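Type IV pilus assembly protein PilF (Thermus thermophilus HB8, PDB 5OIU) probably hydrolyses ATP, as a hexameric motor ATPase of the P-loop class, to power assembly of type IVa pili. Local coordinates at residues Thr158-Leu163 with Tyr182-Ile187; Ile176-Glu181 with Thr190-Gln195; Thr199-Leu204 with Asp222-Lys227. One frame throughout, in Å; residues are numbered along the deposited sequence.

All three contacts lie in the P-loop ATPase core of the chain. In contact 1 the Walker A helix packs on the loop 182-187, whose Tyr-182 side chain comes within about 4 Å of the bound ATP. Contact 2 alone lies on the parallel edge strands 173-177 and 188-191, which it holds together at both ends of that loop, its Pro-179 side chain about 7 Å from ATP and from magnesium. Contacts 1 and 2 meet where Phe-160 CZ lies 3.2 Å from Glu-177 OE1. Contact 3 pairs two helices farther out, Phe-200 being about 10 Å from the nucleotide; it touches contact 2 through Ile-176 CD1 and Ala-203 CB, 3.6 Å apart.

Contact 1 (Thr158-Leu163 with Tyr182-Ile187); sequences TTFSIL and YEIPGI
Phe-160 and Leu-163 sit on a helix and face the irregular segment 182-187, with CA atoms 8.0 Å apart at Phe-160 and Ile-184 and 8.5 Å at Leu-163 and Ile-187. The helix, 155-166, is the one that follows the Walker A loop of the P-loop NTPase fold; the opposing loop joins strands 173-177 and 188-191 and folds into a type II beta turn from Ile-184 to Ile-187. Gly-186 suits that turn because its phi is positive, 69°. No hydrogen bond crosses the contact, which is built from apolar side chains. Phe-160 has the broad ring needed to reach three residues of the loop. On one flank its CD2 approaches CD1 of Tyr-182, the two rings being inclined at 48° with centroids 5.6 Å apart. On the other flank the CD1 methyl of Ile-184 lies at the ring edge, in plane, 3.7 Å from Phe-160 CD1. The Ile-187 side chain runs at about a right angle to that of Phe-160, its CD1 near the ring edge at CE1, and Met-216 of strand 214-217 adds to the packing around Phe-160. Isoleucine serves at both loop positions because its CG1-CD1 arm carries a methyl to the helix. CG1 of Ile-187 takes the crowded position between backbone N and carbonyl carbon (chi1 68°), and beyond it CD1 ends 4.1 Å from Phe-160 CE1 and 4.3 Å from Leu-163 CD1.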
loop_
_atom_site.group_PDB
_atom_site.type_symbol
_atom_site.label_atom_id
_atom_site.label_comp_id
_atom_site.label_asym_id
_atom_site.label_seq_id
_atom_site.Cartn_x
_atom_site.Cartn_y
_atom_site.Cartn_z
ATOM N N THR C 158 -7.825 33.453 -9.406
ATOM C CA THR C 158 -9.145 32.842 -9.245
ATOM C C THR C 158 -9.623 32.932 -7.797
ATOM O O THR C 158 -10.778 33.291 -7.535
ATOM C CB THR C 158 -9.096 31.383 -9.708
ATOM O OG1 THR C 158 -9.030 31.358 -11.132
ATOM C CG2 THR C 158 -10.323 30.591 -9.228
ATOM N N THR C 159 -8.729 32.638 -6.851
ATOM C CA THR C 159 -9.080 32.620 -5.434
ATOM C C THR C 159 -9.646 33.960 -4.978
ATOM O O THR C 159 -10.690 34.014 -4.314
ATOM C CB THR C 159 -7.845 32.254 -4.616
ATOM O OG1 THR C 159 -7.540 30.856 -4.818
ATOM C CG2 THR C 159 -8.070 32.556 -3.156
ATOM N N PHE C 160 -8.981 35.059 -5.351
ATOM C CA PHE C 160 -9.405 36.368 -4.867
ATOM C C PHE C 160 -10.679 36.837 -5.544
ATOM O O PHE C 160 -11.495 37.522 -4.914
ATOM C CB PHE C 160 -8.279 37.363 -5.044
ATOM C CG PHE C 160 -7.311 37.309 -3.936
ATOM C CD1 PHE C 160 -7.581 37.960 -2.740
ATOM C CD2 PHE C 160 -6.166 36.541 -4.042
ATOM C CE1 PHE C 160 -6.690 37.885 -1.678
ATOM C CE2 PHE C 160 -5.269 36.463 -2.987
ATOM C CZ PHE C 160 -5.528 37.137 -1.804
ATOM N N SER C 161 -10.875 36.457 -6.807
ATOM C CA SER C 161 -12.173 36.639 -7.440
ATOM C C SER C 161 -13.286 35.987 -6.624
ATOM O O SER C 161 -14.345 36.586 -6.417
ATOM C CB SER C 161 -12.133 36.059 -8.845
ATOM O OG SER C 161 -13.299 36.406 -9.546
ATOM N N ILE C 162 -13.060 34.752 -6.158
ATOM C CA ILE C 162 -14.029 34.079 -5.296
ATOM C C ILE C 162 -14.343 34.944 -4.077
ATOM O O ILE C 162 -15.498 35.320 -3.831
ATOM C CB ILE C 162 -13.499 32.699 -4.869
ATOM C CG1 ILE C 162 -13.359 31.768 -6.074
ATOM C CG2 ILE C 162 -14.379 32.105 -3.760
ATOM C CD1 ILE C 162 -12.996 30.353 -5.693
ATOM N N LEU C 163 -13.298 35.272 -3.303
ATOM C CA LEU C 163 -13.442 36.097 -2.108
ATOM C C LEU C 163 -14.138 37.426 -2.412
ATOM O O LEU C 163 -14.905 37.931 -1.585
ATOM C CB LEU C 163 -12.065 36.340 -1.481
ATOM C CG LEU C 163 -11.297 35.123 -0.928
ATOM C CD1 LEU C 163 -10.103 35.573 -0.107
ATOM C CD2 LEU C 163 -12.184 34.172 -0.103
ATOM N N TYR C 182 -2.454 40.807 -3.447
ATOM C CA TYR C 182 -3.483 41.807 -3.610
ATOM C C TYR C 182 -4.018 42.256 -2.254
ATOM O O TYR C 182 -3.892 41.558 -1.243
ATOM C CB TYR C 182 -4.622 41.253 -4.468
ATOM C CG TYR C 182 -4.168 40.579 -5.756
ATOM C CD1 TYR C 182 -3.711 39.260 -5.758
ATOM C CD2 TYR C 182 -4.218 41.257 -6.976
ATOM C CE1 TYR C 182 -3.297 38.640 -6.943
ATOM C CE2 TYR C 182 -3.809 40.646 -8.171
ATOM C CZ TYR C 182 -3.348 39.342 -8.150
ATOM O OH TYR C 182 -2.942 38.740 -9.335
ATOM N N GLU C 183 -4.610 43.457 -2.250
ATOM C CA GLU C 183 -5.370 44.009 -1.127
ATOM C C GLU C 183 -6.831 44.095 -1.548
ATOM O O GLU C 183 -7.169 44.845 -2.469
ATOM C CB GLU C 183 -4.859 45.392 -0.741
ATOM C CG GLU C 183 -3.363 45.489 -0.627
ATOM C CD GLU C 183 -2.896 45.306 0.802
ATOM O OE1 GLU C 183 -2.265 46.250 1.341
ATOM O OE2 GLU C 183 -3.178 44.231 1.384
ATOM N N ILE C 184 -7.684 43.328 -0.886
ATOM C CA ILE C 184 -9.133 43.423 -1.052
ATOM C C ILE C 184 -9.693 44.212 0.128
ATOM O O ILE C 184 -9.352 43.904 1.283
ATOM C CB ILE C 184 -9.805 42.032 -1.139
ATOM C CG1 ILE C 184 -9.460 41.296 -2.441
ATOM C CG2 ILE C 184 -11.324 42.159 -1.043
ATOM C CD1 ILE C 184 -10.528 40.244 -2.880
ATOM N N PRO C 185 -10.549 45.208 -0.111
ATOM C CA PRO C 185 -11.230 45.883 0.996
ATOM C C PRO C 185 -12.009 44.897 1.849
ATOM O O PRO C 185 -12.673 43.993 1.336
ATOM C CB PRO C 185 -12.175 46.844 0.279
ATOM C CG PRO C 185 -12.479 46.138 -1.018
ATOM C CD PRO C 185 -11.134 45.585 -1.411
ATOM N N GLY C 186 -11.926 45.073 3.165
ATOM C CA GLY C 186 -12.803 44.325 4.043
ATOM C C GLY C 186 -12.563 42.833 4.147
ATOM O O GLY C 186 -13.488 42.096 4.489
ATOM N N ILE C 187 -11.367 42.352 3.840
ATOM C CA ILE C 187 -10.923 41.055 4.334
ATOM C C ILE C 187 -9.684 41.312 5.188
ATOM O O ILE C 187 -8.981 42.311 5.004
ATOM C CB ILE C 187 -10.621 40.025 3.215
ATOM C CG1 ILE C 187 -9.388 40.447 2.419
ATOM C CG2 ILE C 187 -11.806 39.832 2.298
ATOM C CD1 ILE C 187 -8.947 39.416 1.423
#

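Contact 2 (Ile176-Glu181 with Thr190-Gln195); sequences IEDPVE and TQVNPQ
Gln-191 reaches Val-180 because CG stands anti to the backbone N (chi1 -171°) and the chain stays extended beyond it, while in Ile-176 chi1 likewise sets CG1 anti to N and chi2 (61°) turns CD1 to Thr-190 and Val-192. The amide oxygen OE1 of Gln-191 accepts from Val-180 N at 2.8 Å, the donor tilted 18° from the carbonyl plane; glutamine is long enough to bond this backbone N-H just past Pro-179, whose preceding peptide bond is cis. The Ile-176 CD1 methyl comes 3.5 Å from Thr-190 CG2 and 3.7 Å from Val-192 CG1. Val-192 uses its second branch on Asp-178, CG2 resting 3.4 Å from CB, while the carboxylate of Asp-178 forms a salt bridge with Arg-221. Thr-190 OG1 bonds to the Pro-100 carbonyl of the second subunit, which brings this margin into the subunit interface. Between the backbones, Glu-177 N donates to Thr-190 O and Glu-177 O accepts from Val-192 N, each at 3.0 Å. Such alternating bonds from one residue to two flanking its partner are those of a parallel bridge, here Glu-177 with Gln-191, at the edge of the P-loop NTPase sheet.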
loop_
_atom_site.group_PDB
_atom_site.type_symbol
_atom_site.label_atom_id
_atom_site.label_comp_id
_atom_site.label_asym_id
_atom_site.label_seq_id
_atom_site.Cartn_x
_atom_site.Cartn_y
_atom_site.Cartn_z
ATOM N N ILE C 176 -4.281 33.627 5.150
ATOM C CA ILE C 176 -2.861 33.500 5.457
ATOM C C ILE C 176 -2.131 33.250 4.138
ATOM O O ILE C 176 -2.512 32.365 3.360
ATOM C CB ILE C 176 -2.583 32.386 6.493
ATOM C CG1 ILE C 176 -1.092 32.331 6.842
ATOM C CG2 ILE C 176 -3.120 31.041 6.036
ATOM C CD1 ILE C 176 -0.583 33.595 7.454
ATOM N N GLU C 177 -1.111 34.056 3.864
ATOM C CA GLU C 177 -0.578 34.173 2.511
ATOM C C GLU C 177 0.938 34.280 2.542
ATOM O O GLU C 177 1.520 34.829 3.481
ATOM C CB GLU C 177 -1.177 35.385 1.774
ATOM C CG GLU C 177 -2.694 35.407 1.746
ATOM C CD GLU C 177 -3.246 36.507 0.868
ATOM O OE1 GLU C 177 -2.738 36.675 -0.267
ATOM O OE2 GLU C 177 -4.176 37.216 1.320
ATOM N N ASP C 178 1.575 33.727 1.514
ATOM C CA ASP C 178 3.027 33.811 1.369
ATOM C C ASP C 178 3.378 34.132 -0.070
ATOM O O ASP C 178 3.580 33.228 -0.890
ATOM C CB ASP C 178 3.717 32.518 1.790
ATOM C CG ASP C 178 5.224 32.588 1.620
ATOM O OD1 ASP C 178 5.765 33.712 1.529
ATOM O OD2 ASP C 178 5.870 31.523 1.573
ATOM N N PRO C 179 3.490 35.420 -0.414
ATOM C CA PRO C 179 3.232 36.531 0.497
ATOM C C PRO C 179 1.797 37.024 0.325
ATOM O O PRO C 179 1.046 36.422 -0.432
ATOM C CB PRO C 179 4.241 37.580 0.030
ATOM C CG PRO C 179 4.273 37.377 -1.489
ATOM C CD PRO C 179 3.915 35.904 -1.744
ATOM N N VAL C 180 1.412 38.098 1.006
ATOM C CA VAL C 180 0.181 38.788 0.638
ATOM C C VAL C 180 0.439 39.574 -0.644
ATOM O O VAL C 180 1.330 40.431 -0.688
ATOM C CB VAL C 180 -0.293 39.713 1.766
ATOM C CG1 VAL C 180 -1.340 40.669 1.250
ATOM C CG2 VAL C 180 -0.861 38.903 2.906
ATOM N N GLU C 181 -0.381 39.341 -1.652
ATOM C CA GLU C 181 -0.228 40.004 -2.966
ATOM C C GLU C 181 -1.247 41.132 -3.106
ATOM O O GLU C 181 -0.901 42.276 -2.940
ATOM C CB GLU C 181 -0.532 39.004 -4.075
ATOM C CG GLU C 181 0.543 37.975 -4.322
ATOM C CD GLU C 181 0.092 36.830 -5.208
ATOM O OE1 GLU C 181 0.020 37.021 -6.404
ATOM O OE2 GLU C 181 -0.185 35.764 -4.693
ATOM N N THR C 190 -3.070 38.211 6.574
ATOM C CA THR C 190 -1.940 37.897 7.437
ATOM C C THR C 190 -0.879 37.215 6.587
ATOM O O THR C 190 -1.190 36.279 5.840
ATOM C CB THR C 190 -2.384 36.982 8.589
ATOM O OG1 THR C 190 -3.258 37.713 9.456
ATOM C CG2 THR C 190 -1.191 36.452 9.394
ATOM N N GLN C 191 0.359 37.695 6.680
ATOM C CA GLN C 191 1.461 37.188 5.873
ATOM C C GLN C 191 2.375 36.315 6.714
ATOM O O GLN C 191 2.670 36.650 7.870
ATOM C CB GLN C 191 2.281 38.326 5.290
ATOM C CG GLN C 191 3.279 37.861 4.302
ATOM C CD GLN C 191 3.858 39.010 3.513
ATOM O OE1 GLN C 191 3.272 39.471 2.518
ATOM N NE2 GLN C 191 5.011 39.498 3.963
ATOM N N VAL C 192 2.833 35.194 6.140
ATOM C CA VAL C 192 3.729 34.332 6.900
ATOM C C VAL C 192 5.046 35.061 7.109
ATOM O O VAL C 192 5.489 35.842 6.259
ATOM C CB VAL C 192 3.922 32.963 6.221
ATOM C CG1 VAL C 192 2.564 32.314 5.918
ATOM C CG2 VAL C 192 4.739 33.098 4.982
ATOM N N ASN C 193 5.652 34.846 8.273
ATOM C CA ASN C 193 6.837 35.586 8.701
ATOM C C ASN C 193 7.794 34.591 9.345
ATOM O O ASN C 193 7.760 34.375 10.562
ATOM C CB ASN C 193 6.457 36.706 9.671
ATOM C CG ASN C 193 7.621 37.582 10.040
ATOM O OD1 ASN C 193 8.739 37.369 9.584
ATOM N ND2 ASN C 193 7.364 38.590 10.872
ATOM N N PRO C 194 8.668 33.961 8.550
ATOM C CA PRO C 194 9.460 32.841 9.087
ATOM C C PRO C 194 10.420 33.240 10.199
ATOM O O PRO C 194 10.674 32.428 11.099
ATOM C CB PRO C 194 10.202 32.319 7.846
ATOM C CG PRO C 194 9.371 32.792 6.679
ATOM C CD PRO C 194 8.888 34.145 7.106
ATOM N N GLN C 195 10.941 34.470 10.186
ATOM C CA GLN C 195 11.881 34.880 11.223
ATOM C C GLN C 195 11.192 35.159 12.555
ATOM O O GLN C 195 11.858 35.146 13.595
ATOM C CB GLN C 195 12.685 36.114 10.780
ATOM C CG GLN C 195 11.863 37.243 10.155
ATOM C CD GLN C 195 11.612 37.042 8.664
ATOM O OE1 GLN C 195 11.571 35.908 8.174
ATOM N NE2 GLN C 195 11.417 38.140 7.942
#

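Contact 3 (Thr199-Leu204 with Asp222-Lys227); sequences TFARAL and DSETAK
Thr-225 carries most of the contact with Phe-200, Ala-201 and Leu-204, and its side chain divides at CB into a polar and an apolar branch. OG1, anti to the carbonyl carbon (chi1 -65°), lies 3.4 Å from Phe-200 CB and 3.9 Å from Ala-201 CB. Its hydrogen bond turns back within its own segment, to Asp-222 OD1 at 2.8 Å, approaching on the syn side and 31° out of the carboxylate plane. The same oxygen accepts from Thr-225 N at 2.7 Å, so two donors of one residue grip Asp-222, the N-cap of helix 223-235. The other branch, CG2, ends 4.0 Å from CD2 of Leu-204, the two side chains crossing at about a right angle. An alanine in place of Thr-225 would probably leave Asp-222 OD1 with the backbone donor as its one remaining partner within the segment and open a gap beside Leu-204 CD2. In the P-loop ATPase core these helices, 200-206 and 223-235, run side by side against strand 214-217, where Leu-204 touches Ile-215 and Val-217 and Thr-225 also meets Val-217. The axes of segments 200-204 and 223-227 approach to 8.8 Å with directions 29° apart. Such nearness suits Ala-201: its CB is small enough to lie against Glu-224 CB, while the Glu-224 carboxylate leads away. Helix 200-206 has its own cap, Thr-199 OG1 accepting from Arg-202 N, and the Phe-200 ring continues past Thr-225 to pack on Ile-176.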
loop_
_atom_site.group_PDB
_atom_site.type_symbol
_atom_site.label_atom_id
_atom_site.label_comp_id
_atom_site.label_asym_id
_atom_site.label_seq_id
_atom_site.Cartn_x
_atom_site.Cartn_y
_atom_site.Cartn_z
ATOM N N THR C 199 4.466 30.628 10.952
ATOM C CA THR C 199 4.237 29.682 9.880
ATOM C C THR C 199 2.772 29.670 9.470
ATOM O O THR C 199 1.896 30.226 10.140
ATOM C CB THR C 199 4.633 28.277 10.311
ATOM O OG1 THR C 199 3.980 27.980 11.557
ATOM C CG2 THR C 199 6.149 28.168 10.459
ATOM N N PHE C 200 2.514 28.996 8.350
ATOM C CA PHE C 200 1.143 28.695 7.973
ATOM C C PHE C 200 0.406 28.053 9.136
ATOM O O PHE C 200 -0.632 28.550 9.584
ATOM C CB PHE C 200 1.127 27.782 6.744
ATOM C CG PHE C 200 1.155 28.529 5.425
ATOM C CD1 PHE C 200 0.049 29.225 4.985
ATOM C CD2 PHE C 200 2.280 28.516 4.632
ATOM C CE1 PHE C 200 0.060 29.904 3.794
ATOM C CE2 PHE C 200 2.299 29.188 3.419
ATOM C CZ PHE C 200 1.188 29.885 3.006
ATOM N N ALA C 201 0.964 26.965 9.668
ATOM C CA ALA C 201 0.263 26.208 10.698
ATOM C C ALA C 201 0.029 27.053 11.932
ATOM O O ALA C 201 -1.064 27.032 12.499
ATOM C CB ALA C 201 1.043 24.943 11.068
ATOM N N ARG C 202 1.046 27.797 12.371
ATOM C CA ARG C 202 0.905 28.571 13.598
ATOM C C ARG C 202 -0.145 29.668 13.439
ATOM O O ARG C 202 -0.962 29.886 14.345
ATOM C CB ARG C 202 2.251 29.162 14.005
ATOM C CG ARG C 202 2.162 30.174 15.134
ATOM C CD ARG C 202 1.935 29.494 16.473
ATOM N NE ARG C 202 1.999 30.443 17.585
ATOM C CZ ARG C 202 3.117 31.038 18.000
ATOM N NH1 ARG C 202 4.282 30.779 17.404
ATOM N NH2 ARG C 202 3.070 31.890 19.021
ATOM N N ALA C 203 -0.158 30.348 12.285
ATOM C CA ALA C 203 -1.212 31.323 12.009
ATOM C C ALA C 203 -2.582 30.653 11.921
ATOM O O ALA C 203 -3.558 31.135 12.505
ATOM C CB ALA C 203 -0.904 32.076 10.717
ATOM N N LEU C 204 -2.674 29.538 11.195
ATOM C CA LEU C 204 -3.974 28.920 10.950
ATOM C C LEU C 204 -4.614 28.452 12.258
ATOM O O LEU C 204 -5.836 28.559 12.443
ATOM C CB LEU C 204 -3.811 27.761 9.965
ATOM C CG LEU C 204 -5.025 27.149 9.261
ATOM C CD1 LEU C 204 -5.945 28.245 8.783
ATOM C CD2 LEU C 204 -4.608 26.230 8.103
ATOM N N ASP C 222 2.292 21.777 3.857
ATOM C CA ASP C 222 2.849 20.876 4.848
ATOM C C ASP C 222 1.697 20.103 5.462
ATOM O O ASP C 222 0.525 20.411 5.222
ATOM C CB ASP C 222 3.711 21.617 5.887
ATOM C CG ASP C 222 2.945 22.664 6.667
ATOM O OD1 ASP C 222 1.897 22.347 7.281
ATOM O OD2 ASP C 222 3.431 23.814 6.691
ATOM N N SER C 223 2.028 19.074 6.211
ATOM C CA SER C 223 1.037 18.233 6.808
ATOM C C SER C 223 0.185 18.913 7.876
ATOM O O SER C 223 -0.984 18.887 7.777
ATOM C CB SER C 223 1.666 16.930 7.276
ATOM O OG SER C 223 2.138 16.194 6.175
ATOM N N GLU C 224 0.791 19.524 8.879
ATOM C CA GLU C 224 0.057 20.243 9.923
ATOM C C GLU C 224 -0.972 21.207 9.338
ATOM O O GLU C 224 -2.113 21.284 9.823
ATOM C CB GLU C 224 1.045 20.992 10.823
ATOM C CG GLU C 224 0.746 20.914 12.313
ATOM C CD GLU C 224 0.476 19.470 12.792
ATOM O OE1 GLU C 224 1.075 18.513 12.222
ATOM O OE2 GLU C 224 -0.337 19.290 13.742
ATOM N N THR C 225 -0.590 21.928 8.274
ATOM C CA THR C 225 -1.498 22.879 7.640
ATOM C C THR C 225 -2.664 22.171 6.966
ATOM O O THR C 225 -3.815 22.606 7.091
ATOM C CB THR C 225 -0.747 23.746 6.621
ATOM O OG1 THR C 225 0.228 24.560 7.303
ATOM C CG2 THR C 225 -1.715 24.626 5.842
ATOM N N ALA C 226 -2.390 21.079 6.247
ATOM C CA ALA C 226 -3.476 20.330 5.627
ATOM C C ALA C 226 -4.447 19.806 6.679
ATOM O O ALA C 226 -5.665 19.795 6.467
ATOM C CB ALA C 226 -2.924 19.177 4.786
ATOM N N LYS C 227 -3.933 19.373 7.826
ATOM C CA LYS C 227 -4.830 18.807 8.822
ATOM C C LYS C 227 -5.650 19.902 9.495
ATOM O O LYS C 227 -6.868 19.756 9.649
ATOM C CB LYS C 227 -4.043 17.968 9.836
ATOM C CG LYS C 227 -4.220 16.434 9.667
ATOM C CD LYS C 227 -5.613 15.931 10.192
ATOM C CE LYS C 227 -5.969 14.475 9.761
ATOM N NZ LYS C 227 -7.418 14.292 9.451
#